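Local coordinates for protein nicotinamide riboside transporter PnuC (Neisseria mucosa ATCC 25996, PDB 4QTN) that carries nicotinamide riboside, a vitamin B3 form and NAD precursor, across the bacterial inner membrane as a homotrimer, at residues V45-G50 with L211-M216; V54-K59 with Y65-I70; I70-Y75 with L93-V98; Y85-L90 with I190-L195. All coordinates share one frame; numbering follows the deposited sequence.

Contact 1 (V45-G50 with L211-M216)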
# COMPACT_ATOMS: atom_id res chain seq x y z
N VAL C 45 -1.73 20.44 -14.65
CA VAL C 45 -2.83 21.24 -14.07
C VAL C 45 -3.92 20.29 -13.56
O VAL C 45 -4.46 20.48 -12.48
CB VAL C 45 -3.45 22.23 -15.10
CG1 VAL C 45 -4.74 22.80 -14.57
CG2 VAL C 45 -2.50 23.35 -15.39
N ALA C 46 -4.20 19.24 -14.33
CA ALA C 46 -5.24 18.29 -13.97
C ALA C 46 -4.92 17.56 -12.66
O ALA C 46 -5.82 17.16 -11.95
CB ALA C 46 -5.49 17.29 -15.10
N ALA C 47 -3.64 17.43 -12.34
CA ALA C 47 -3.25 16.83 -11.07
C ALA C 47 -3.36 17.83 -9.93
O ALA C 47 -4.12 17.62 -9.00
CB ALA C 47 -1.87 16.25 -11.15
N VAL C 48 -2.63 18.93 -10.04
CA VAL C 48 -2.68 20.00 -9.01
C VAL C 48 -4.11 20.39 -8.58
O VAL C 48 -4.42 20.38 -7.38
CB VAL C 48 -1.88 21.24 -9.43
CG1 VAL C 48 -2.17 22.41 -8.50
CG2 VAL C 48 -0.41 20.92 -9.43
N THR C 49 -4.96 20.76 -9.54
CA THR C 49 -6.40 20.82 -9.30
C THR C 49 -6.88 19.40 -9.39
O THR C 49 -6.94 18.85 -10.47
CB THR C 49 -7.16 21.68 -10.35
OG1 THR C 49 -7.08 21.07 -11.64
CG2 THR C 49 -6.59 23.09 -10.43
N GLY C 50 -7.17 18.78 -8.27
CA GLY C 50 -7.51 17.39 -8.28
C GLY C 50 -6.92 16.74 -7.09
O GLY C 50 -7.60 16.02 -6.36
N LEU C 211 -0.96 9.37 -13.43
CA LEU C 211 -0.62 8.12 -12.75
C LEU C 211 -0.10 8.43 -11.36
O LEU C 211 -0.48 7.77 -10.39
CB LEU C 211 0.41 7.31 -13.54
CG LEU C 211 1.00 6.07 -12.85
CD1 LEU C 211 -0.08 5.18 -12.21
CD2 LEU C 211 1.82 5.27 -13.84
N LEU C 212 0.76 9.45 -11.25
CA LEU C 212 1.24 9.87 -9.94
C LEU C 212 0.11 10.44 -9.11
O LEU C 212 0.02 10.17 -7.91
CB LEU C 212 2.38 10.88 -10.05
CG LEU C 212 3.76 10.37 -9.59
CD1 LEU C 212 4.67 11.54 -9.31
CD2 LEU C 212 3.67 9.49 -8.36
N MSE C 213 -0.78 11.19 -9.75
CA MSE C 213 -1.93 11.74 -9.07
C MSE C 213 -2.73 10.65 -8.38
O MSE C 213 -3.08 10.79 -7.21
CB MSE C 213 -2.82 12.48 -10.03
CG MSE C 213 -4.02 12.97 -9.26
SE MSE C 213 -5.27 13.79 -10.50
CE MSE C 213 -5.92 12.14 -11.34
N TYR C 214 -3.01 9.55 -9.08
CA TYR C 214 -3.79 8.45 -8.48
C TYR C 214 -3.10 7.72 -7.35
O TYR C 214 -3.78 7.12 -6.52
CB TYR C 214 -4.32 7.48 -9.53
CG TYR C 214 -5.62 7.91 -10.05
CD1 TYR C 214 -6.79 7.57 -9.40
CD2 TYR C 214 -5.70 8.78 -11.13
CE1 TYR C 214 -8.02 8.05 -9.83
CE2 TYR C 214 -6.92 9.26 -11.58
CZ TYR C 214 -8.07 8.90 -10.92
OH TYR C 214 -9.29 9.37 -11.36
N VAL C 215 -1.77 7.78 -7.29
CA VAL C 215 -1.08 7.27 -6.11
C VAL C 215 -1.34 8.20 -4.92
O VAL C 215 -1.66 7.74 -3.84
CB VAL C 215 0.42 7.04 -6.34
CG1 VAL C 215 1.11 6.58 -5.05
CG2 VAL C 215 0.61 5.99 -7.41
N MSE C 216 -1.26 9.51 -5.15
CA MSE C 216 -1.52 10.49 -4.08
C MSE C 216 -2.97 10.42 -3.66
O MSE C 216 -3.28 10.59 -2.49
CB MSE C 216 -1.13 11.88 -4.52
CG MSE C 216 0.28 11.86 -5.12
SE MSE C 216 0.73 13.64 -5.85
CE MSE C 216 2.65 13.34 -6.13
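Met213, present as selenomethionine, reaches across to Ala46 and Ala47 where two transmembrane helices of the bundle, 41-59 and 208-234, come close, with the CA atoms of Ala47 and Met213 5.6 Å apart, a spacing that the small alanine side chain permits. At this tight point the two CB atoms, Ala47 CB and Met213 CB, meet at 4.0 Å. Met213 leaves its helix with CG anti to the backbone N (chi1 178°), stays extended through chi2 and bends only at chi3, which lays the selenium alongside the opposite backbone. There SE lies 3.7 Å from Ala47 CA, and Gly50 turns a stretch of main chain without a side chain toward it. The fit is purely van der Waals, with no hydrogen bond crossing between the segments, and it is buried, flanked by Tyr75 and by the nicotinamide riboside-binding Tyr217, whose OH bonds to Gly50 O. The outer sides are more open. Thr49, partly exposed, faces away and packs on Ile70 of helix 64-80; Val215 packs on Ile190 of the second subunit. Thr49 also serves its own helix: Val45 O receives both Thr49 N and, at 2.8 Å, Thr49 OG1, the hydroxyl standing 39° above the carbonyl plane.

Contact 2 (V54-K59 with Y65-I70). With NNR (Nicotinamide riboside), chain I.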
# COMPACT_ATOMS: atom_id res chain seq x y z
N VAL C 54 -9.60 16.37 -3.93
CA VAL C 54 -9.79 15.26 -2.99
C VAL C 54 -9.27 15.53 -1.57
O VAL C 54 -9.85 15.05 -0.60
CB VAL C 54 -9.21 13.95 -3.52
CG1 VAL C 54 -9.89 13.58 -4.84
CG2 VAL C 54 -7.70 14.07 -3.68
N VAL C 55 -8.20 16.29 -1.44
CA VAL C 55 -7.73 16.64 -0.10
C VAL C 55 -8.80 17.47 0.63
O VAL C 55 -9.08 17.24 1.80
CB VAL C 55 -6.33 17.33 -0.13
CG1 VAL C 55 -6.09 18.19 1.10
CG2 VAL C 55 -5.24 16.28 -0.28
N PHE C 56 -9.46 18.35 -0.12
CA PHE C 56 -10.57 19.17 0.42
C PHE C 56 -11.83 18.36 0.77
O PHE C 56 -12.50 18.65 1.78
CB PHE C 56 -10.92 20.31 -0.54
CG PHE C 56 -9.98 21.46 -0.48
CD1 PHE C 56 -8.62 21.28 -0.60
CD2 PHE C 56 -10.46 22.74 -0.29
CE1 PHE C 56 -7.74 22.35 -0.54
CE2 PHE C 56 -9.59 23.82 -0.22
CZ PHE C 56 -8.23 23.63 -0.35
N VAL C 57 -12.18 17.36 -0.06
CA VAL C 57 -13.25 16.40 0.29
C VAL C 57 -12.92 15.68 1.61
O VAL C 57 -13.76 15.58 2.51
CB VAL C 57 -13.53 15.37 -0.84
CG1 VAL C 57 -14.37 14.22 -0.33
CG2 VAL C 57 -14.23 16.04 -2.00
N GLY C 58 -11.68 15.21 1.73
CA GLY C 58 -11.24 14.53 2.94
C GLY C 58 -11.42 15.40 4.15
O GLY C 58 -11.82 14.93 5.21
N LYS C 59 -11.14 16.69 3.97
CA LYS C 59 -11.34 17.70 5.03
C LYS C 59 -12.82 18.03 5.23
O LYS C 59 -13.23 18.49 6.31
CB LYS C 59 -10.56 18.97 4.68
CG LYS C 59 -9.22 19.09 5.37
CD LYS C 59 -9.41 19.20 6.85
CE LYS C 59 -8.61 20.35 7.43
NZ LYS C 59 -8.61 20.25 8.91
N TYR C 65 -15.45 21.70 -4.62
CA TYR C 65 -16.24 21.54 -5.84
C TYR C 65 -15.77 22.39 -7.02
O TYR C 65 -15.81 21.95 -8.17
CB TYR C 65 -17.72 21.79 -5.57
CG TYR C 65 -18.38 20.67 -4.81
CD1 TYR C 65 -18.50 19.40 -5.37
CD2 TYR C 65 -18.89 20.88 -3.53
CE1 TYR C 65 -19.10 18.38 -4.67
CE2 TYR C 65 -19.50 19.86 -2.83
CZ TYR C 65 -19.60 18.61 -3.40
OH TYR C 65 -20.21 17.59 -2.70
N LEU C 66 -15.32 23.61 -6.73
CA LEU C 66 -14.75 24.45 -7.76
C LEU C 66 -13.51 23.80 -8.38
O LEU C 66 -13.41 23.69 -9.61
CB LEU C 66 -14.41 25.83 -7.21
CG LEU C 66 -13.58 26.68 -8.18
CD1 LEU C 66 -14.26 26.80 -9.54
CD2 LEU C 66 -13.31 28.06 -7.58
N PHE C 67 -12.58 23.38 -7.53
CA PHE C 67 -11.41 22.61 -7.98
C PHE C 67 -11.81 21.39 -8.79
O PHE C 67 -11.28 21.16 -9.87
CB PHE C 67 -10.54 22.18 -6.79
CG PHE C 67 -9.85 23.32 -6.11
CD1 PHE C 67 -8.74 23.92 -6.69
CD2 PHE C 67 -10.32 23.80 -4.89
CE1 PHE C 67 -8.10 24.98 -6.06
CE2 PHE C 67 -9.69 24.86 -4.26
CZ PHE C 67 -8.58 25.46 -4.84
N GLY C 68 -12.75 20.62 -8.26
CA GLY C 68 -13.21 19.40 -8.93
C GLY C 68 -13.66 19.67 -10.34
O GLY C 68 -13.32 18.93 -11.27
N LEU C 69 -14.41 20.77 -10.50
CA LEU C 69 -14.97 21.15 -11.80
C LEU C 69 -13.88 21.28 -12.87
O LEU C 69 -14.01 20.70 -13.95
CB LEU C 69 -15.78 22.46 -11.69
CG LEU C 69 -16.73 22.86 -12.83
CD1 LEU C 69 -16.00 23.62 -13.93
CD2 LEU C 69 -17.45 21.64 -13.40
N ILE C 70 -12.82 22.03 -12.55
CA ILE C 70 -11.65 22.15 -13.43
C ILE C 70 -11.03 20.79 -13.67
O ILE C 70 -10.90 20.33 -14.82
CB ILE C 70 -10.56 23.06 -12.81
CG1 ILE C 70 -11.04 24.51 -12.75
CG2 ILE C 70 -9.27 22.96 -13.60
CD1 ILE C 70 -10.30 25.35 -11.73
O2R NNR I . -15.26 15.26 -6.16
C2R NNR I . -14.22 14.25 -6.65
C3R NNR I . -14.02 14.38 -8.17
O3R NNR I . -15.17 14.86 -8.73
C4R NNR I . -13.78 12.97 -8.66
C5R NNR I . -12.23 12.63 -8.76
O5R NNR I . -12.08 11.18 -8.87
O4R NNR I . -14.37 12.19 -7.80
C1R NNR I . -14.61 13.02 -6.45
N1 NNR I . -13.87 12.39 -5.33
C2 NNR I . -12.85 11.46 -5.58
C6 NNR I . -14.17 12.72 -4.03
C5 NNR I . -13.46 12.13 -2.97
C4 NNR I . -12.47 11.20 -3.22
C3 NNR I . -12.15 10.87 -4.50
C7 NNR I . -11.03 9.87 -4.74
O7 NNR I . -10.98 9.23 -5.75
N7 NNR I . -10.01 9.70 -3.74
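A single pair of phenylalanines, Phe56 and Phe67, makes nearly all of the contact, for although helices 41-59 and 64-80 follow each other closely in the chain, their backbones stay well apart here. The edge of Phe67 is directed at the face of Phe56 in a tilted edge-to-face stack, with ring centroids 5.4 Å apart and planes at 53°. The nearest carbons are CE2 of Phe56 and CE2 of Phe67, 4.2 Å from each other, the latter lying over one face of Phe56. Both side chains start with CG anti to the carbonyl carbon (chi1 -79° and -69°), which sends the two rings out from their helices to meet across the gap. Trp15 adds a second edge-to-face partner for Phe56, and a bound octyl glucoside lies about 5 Å from the Phe56 side chain. The two helices form a transmembrane helical hairpin, joined by a short turn, probably on the cytoplasmic side. Another flank of helix 41-59 lines the substrate pocket: Val54 CG1 lies over a face of the nicotinamide ring, 3.5 Å from C3 of nicotinamide riboside, while Val57 CG1 sits beside the same ring, 3.5 Å from its C5. Near the end of the helix Val57 O and Gly58 O are bonded to Trp228 and Asn227, and Lys59 makes a salt bridge with Glu19.

Contact 3 (I70-Y75 with L93-V98). With NNR (Nicotinamide riboside), chain I.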
# COMPACT_ATOMS: atom_id res chain seq x y z
N ILE C 70 -12.82 22.03 -12.55
CA ILE C 70 -11.65 22.15 -13.43
C ILE C 70 -11.03 20.79 -13.67
O ILE C 70 -10.90 20.33 -14.82
CB ILE C 70 -10.56 23.06 -12.81
CG1 ILE C 70 -11.04 24.51 -12.75
CG2 ILE C 70 -9.27 22.96 -13.60
CD1 ILE C 70 -10.30 25.35 -11.73
N SER C 71 -10.68 20.14 -12.56
CA SER C 71 -9.88 18.95 -12.58
C SER C 71 -10.48 17.86 -13.44
O SER C 71 -9.79 17.34 -14.34
CB SER C 71 -9.66 18.43 -11.17
OG SER C 71 -9.10 17.14 -11.22
N VAL C 72 -11.74 17.48 -13.17
CA VAL C 72 -12.38 16.36 -13.89
C VAL C 72 -12.54 16.62 -15.40
O VAL C 72 -12.53 15.68 -16.20
CB VAL C 72 -13.75 15.92 -13.28
CG1 VAL C 72 -13.55 15.22 -11.94
CG2 VAL C 72 -14.73 17.09 -13.16
N SER C 73 -12.66 17.90 -15.77
CA SER C 73 -12.86 18.29 -17.17
C SER C 73 -11.59 18.01 -17.93
O SER C 73 -11.54 17.14 -18.80
CB SER C 73 -13.22 19.77 -17.27
OG SER C 73 -14.35 20.07 -16.48
N LEU C 74 -10.54 18.74 -17.56
CA LEU C 74 -9.22 18.48 -18.06
C LEU C 74 -8.93 16.97 -18.11
O LEU C 74 -8.70 16.41 -19.20
CB LEU C 74 -8.17 19.21 -17.21
CG LEU C 74 -8.30 20.75 -17.19
CD1 LEU C 74 -7.18 21.37 -16.37
CD2 LEU C 74 -8.33 21.33 -18.59
N TYR C 75 -8.98 16.31 -16.95
CA TYR C 75 -8.69 14.88 -16.87
C TYR C 75 -9.49 14.11 -17.90
O TYR C 75 -8.99 13.17 -18.53
CB TYR C 75 -8.95 14.34 -15.46
CG TYR C 75 -8.82 12.82 -15.31
CD1 TYR C 75 -7.60 12.23 -14.98
CD2 TYR C 75 -9.92 11.99 -15.45
CE1 TYR C 75 -7.48 10.85 -14.82
CE2 TYR C 75 -9.82 10.61 -15.30
CZ TYR C 75 -8.60 10.05 -14.99
OH TYR C 75 -8.50 8.70 -14.85
N LEU C 93 -19.55 13.13 -18.42
CA LEU C 93 -21.01 13.01 -18.25
C LEU C 93 -21.48 13.02 -16.79
O LEU C 93 -22.52 13.57 -16.49
CB LEU C 93 -21.56 11.76 -18.95
CG LEU C 93 -20.91 11.24 -20.24
CD1 LEU C 93 -21.65 10.00 -20.72
CD2 LEU C 93 -20.88 12.30 -21.33
N VAL C 94 -20.72 12.38 -15.90
CA VAL C 94 -21.15 12.19 -14.50
C VAL C 94 -20.55 13.22 -13.53
O VAL C 94 -21.29 13.94 -12.86
CB VAL C 94 -20.86 10.76 -13.99
CG1 VAL C 94 -21.12 10.64 -12.50
CG2 VAL C 94 -21.70 9.75 -14.74
N TYR C 95 -19.22 13.28 -13.45
CA TYR C 95 -18.57 14.15 -12.46
C TYR C 95 -18.82 15.65 -12.71
O TYR C 95 -18.96 16.42 -11.76
CB TYR C 95 -17.06 13.88 -12.36
CG TYR C 95 -16.67 12.56 -11.73
CD1 TYR C 95 -17.60 11.79 -11.01
CD2 TYR C 95 -15.36 12.08 -11.84
CE1 TYR C 95 -17.23 10.57 -10.43
CE2 TYR C 95 -14.98 10.86 -11.27
CZ TYR C 95 -15.91 10.11 -10.56
OH TYR C 95 -15.54 8.90 -10.00
N VAL C 96 -18.90 16.05 -13.98
CA VAL C 96 -19.00 17.48 -14.31
C VAL C 96 -20.34 18.12 -13.90
O VAL C 96 -20.36 19.20 -13.29
CB VAL C 96 -18.66 17.78 -15.79
CG1 VAL C 96 -18.86 19.25 -16.10
CG2 VAL C 96 -17.22 17.40 -16.08
N PRO C 97 -21.47 17.47 -14.21
CA PRO C 97 -22.70 18.03 -13.65
C PRO C 97 -22.74 17.91 -12.11
O PRO C 97 -23.09 18.87 -11.43
CB PRO C 97 -23.82 17.20 -14.31
CG PRO C 97 -23.14 15.98 -14.83
CD PRO C 97 -21.73 16.36 -15.14
N VAL C 98 -22.32 16.76 -11.60
CA VAL C 98 -22.42 16.46 -10.17
C VAL C 98 -21.66 17.47 -9.28
O VAL C 98 -22.05 17.72 -8.14
CB VAL C 98 -21.99 15.01 -9.85
CG1 VAL C 98 -21.86 14.78 -8.36
CG2 VAL C 98 -22.99 14.04 -10.44
O2R NNR I . -15.26 15.26 -6.16
C2R NNR I . -14.22 14.25 -6.65
C3R NNR I . -14.02 14.38 -8.17
O3R NNR I . -15.17 14.86 -8.73
C4R NNR I . -13.78 12.97 -8.66
C5R NNR I . -12.23 12.63 -8.76
O5R NNR I . -12.08 11.18 -8.87
O4R NNR I . -14.37 12.19 -7.80
C1R NNR I . -14.61 13.02 -6.45
N1 NNR I . -13.87 12.39 -5.33
C2 NNR I . -12.85 11.46 -5.58
C6 NNR I . -14.17 12.72 -4.03
C5 NNR I . -13.46 12.13 -2.97
C4 NNR I . -12.47 11.20 -3.22
C3 NNR I . -12.15 10.87 -4.50
C7 NNR I . -11.03 9.87 -4.74
O7 NNR I . -10.98 9.23 -5.75
N7 NNR I . -10.01 9.70 -3.74
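Apolar contacts join Val72 to Tyr95 and Val96, and both methyls of the valine are used. Val72 CG1, anti to the carbonyl carbon (chi1 -71°), comes obliquely to the tyrosine ring, 3.6 Å from Tyr95 CD2, the two side chains crossing at about a right angle. Val72 CG2 goes instead to Val96 CG2 at 3.9 Å, where the valines slide past each other in opposite directions. Toward the partly exposed side, the same Val96 methyl also touches the hydroxyl of Ser73; that OG has its hydrogen-bond partner in Leu69 O, one turn earlier in its own helix. The backbones behind these side chains are an antiparallel pair of transmembrane helices, 64-80 and 85-107, whose local axes approach to 9.1 Å at an angle of 156°. Helix 85-107 is irregular here: a wider pi-type turn spans 93-95, and the nitrogen of Pro97 lacks a bond to the preceding turn, leaving a kink. Nicotinamide riboside lays its ribose over one face of Tyr95, C4R being 3.5 Å above the ring plane and displaced toward the rim, with Tyr95 CE2 its nearest protein atom in this pair of segments. The sugar hydroxyl O3R lies 3.6 Å from Val72 CG1, the same methyl thus touching both the sugar and the tyrosine. Among polar links, no hydrogen bond crosses between the segments; Tyr95 OH is bonded to Ser167 OG of helix 158-175, which probably helps fix the ring's position.

Contact 4 (Y85-L90 with I190-L195)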
# COMPACT_ATOMS: atom_id res chain seq x y z
N TYR C 85 -11.03 5.09 -22.35
CA TYR C 85 -12.40 5.47 -22.66
C TYR C 85 -13.35 5.35 -21.47
O TYR C 85 -14.34 6.08 -21.38
CB TYR C 85 -12.93 4.68 -23.87
CG TYR C 85 -12.05 4.78 -25.10
CD1 TYR C 85 -11.84 6.02 -25.73
CD2 TYR C 85 -11.40 3.66 -25.61
CE1 TYR C 85 -11.01 6.12 -26.85
CE2 TYR C 85 -10.57 3.75 -26.73
CZ TYR C 85 -10.38 4.98 -27.34
OH TYR C 85 -9.57 5.07 -28.44
N GLY C 86 -13.03 4.45 -20.54
CA GLY C 86 -13.77 4.34 -19.28
C GLY C 86 -13.73 5.62 -18.47
O GLY C 86 -14.77 6.10 -17.99
N GLU C 87 -12.54 6.19 -18.33
CA GLU C 87 -12.35 7.38 -17.51
C GLU C 87 -12.91 8.63 -18.16
O GLU C 87 -13.31 9.55 -17.48
CB GLU C 87 -10.88 7.56 -17.13
CG GLU C 87 -10.26 6.36 -16.42
CD GLU C 87 -10.77 6.18 -15.00
OE1 GLU C 87 -10.54 7.09 -14.18
OE2 GLU C 87 -11.38 5.12 -14.68
N MSE C 88 -12.98 8.63 -19.49
CA MSE C 88 -13.35 9.85 -20.22
C MSE C 88 -14.84 10.14 -20.20
O MSE C 88 -15.24 11.30 -20.04
CB MSE C 88 -12.74 9.84 -21.63
CG MSE C 88 -13.57 9.06 -22.65
SE MSE C 88 -13.76 10.14 -24.28
CE MSE C 88 -14.74 11.68 -23.53
N MSE C 89 -15.67 9.10 -20.36
CA MSE C 89 -17.13 9.27 -20.34
C MSE C 89 -17.59 9.50 -18.92
O MSE C 89 -18.56 10.23 -18.68
CB MSE C 89 -17.86 8.09 -20.98
CG MSE C 89 -17.36 6.74 -20.47
SE MSE C 89 -18.46 5.27 -21.21
CE MSE C 89 -17.20 4.58 -22.56
N LEU C 90 -16.87 8.90 -17.97
CA LEU C 90 -17.20 9.02 -16.54
C LEU C 90 -17.07 10.46 -16.03
O LEU C 90 -18.02 11.01 -15.48
CB LEU C 90 -16.33 8.08 -15.70
CG LEU C 90 -16.79 7.59 -14.32
CD1 LEU C 90 -15.58 7.31 -13.44
CD2 LEU C 90 -17.73 8.57 -13.61
N ILE C 190 -6.98 2.13 -6.18
CA ILE C 190 -6.18 0.98 -6.57
C ILE C 190 -6.52 0.51 -7.99
O ILE C 190 -5.69 -0.05 -8.67
CB ILE C 190 -6.36 -0.19 -5.61
CG1 ILE C 190 -5.79 0.16 -4.24
CG2 ILE C 190 -5.69 -1.43 -6.16
CD1 ILE C 190 -6.05 -0.90 -3.18
N LEU C 191 -7.74 0.75 -8.45
CA LEU C 191 -8.11 0.35 -9.81
C LEU C 191 -7.58 1.28 -10.89
O LEU C 191 -6.91 0.83 -11.81
CB LEU C 191 -9.62 0.13 -9.94
CG LEU C 191 -10.05 -1.11 -9.16
CD1 LEU C 191 -11.51 -1.43 -9.39
CD2 LEU C 191 -9.16 -2.30 -9.50
N THR C 192 -7.84 2.58 -10.75
CA THR C 192 -7.34 3.57 -11.71
C THR C 192 -5.79 3.64 -11.82
O THR C 192 -5.26 4.02 -12.87
CB THR C 192 -7.88 4.97 -11.43
OG1 THR C 192 -9.28 4.88 -11.20
CG2 THR C 192 -7.65 5.87 -12.62
N ILE C 193 -5.07 3.29 -10.74
CA ILE C 193 -3.61 3.20 -10.83
C ILE C 193 -3.24 2.13 -11.85
O ILE C 193 -2.40 2.37 -12.72
CB ILE C 193 -2.94 2.91 -9.47
CG1 ILE C 193 -2.93 4.16 -8.60
CG2 ILE C 193 -1.51 2.48 -9.66
CD1 ILE C 193 -2.57 3.88 -7.16
N SER C 194 -3.90 0.96 -11.77
CA SER C 194 -3.75 -0.13 -12.76
C SER C 194 -4.11 0.30 -14.15
O SER C 194 -3.47 -0.11 -15.10
CB SER C 194 -4.61 -1.33 -12.40
OG SER C 194 -4.31 -1.83 -11.12
N LEU C 195 -5.19 1.07 -14.28
CA LEU C 195 -5.62 1.61 -15.58
C LEU C 195 -4.54 2.41 -16.27
O LEU C 195 -4.25 2.18 -17.44
CB LEU C 195 -6.88 2.46 -15.44
CG LEU C 195 -8.15 1.67 -15.31
CD1 LEU C 195 -9.34 2.56 -15.59
CD2 LEU C 195 -8.12 0.47 -16.26
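The carboxylate of Glu87 is the flat group of this contact, and Thr192 and Leu195 set two methyls on the same side of its plane. Thr192 CG2 stands above the group, 3.5 Å from Glu87 OE1, while Leu195 CD1 comes from lower down, tilted toward the other oxygen, 3.4 Å from Glu87 OE2. Polar partners hold the oxygens themselves: Tyr75 OH is hydrogen-bonded to OE1, and Thr163 OG1 makes a weak bond to OE2. Nothing polar joins the two segments. Thr192 OG1 stays 3.9 Å from Glu87 OE1 and is bonded to Val188 O one turn back; the same rotamer (chi1 -46°) puts CG2, anti to the backbone N, against the acid. The long Glu87 side chain, bent at chi2 (-72°), bridges the gap, since the helices, 85-107 and 181-198 of the transmembrane bundle, keep their closest CA atoms, Glu87 CA and Thr192 CA, 8.6 Å apart. The gap is closed in part by helix 158-175, on which Leu195 packs through Leu159 and Thr163, and by Tyr214 of helix 208-234, which touches both Glu87 and Thr192. A buried acid with methyls against it might have a raised pKa, an effect that the hydroxyl bonds would partly offset. The Glu87 side chain lies about 7 Å from bound nicotinamide riboside, whereas Ile190 at the far side packs on Val215 of the third subunit.

How the contacts relate
Five transmembrane helices supply the four contacts: 41-59 serves contacts 1 and 2, 64-80 contacts 2 and 3, 85-107 contacts 3 and 4, while 181-198 and 208-234 complete contacts 4 and 1. Contacts 2 and 3, with centres 11 Å apart and sharing Ile70, come in series along the chain; contact 4 crosses contact 3, and contact 1 runs from helix 41-59 to helix 208-234, enclosing the other three along the chain. Contacts 2 and 4 are furthest apart, 19 Å between centres, with nearest atoms about 10 Å apart. Helices distant in sequence are thereby drawn together around nicotinamide riboside, which contacts 2 and 3 touch directly.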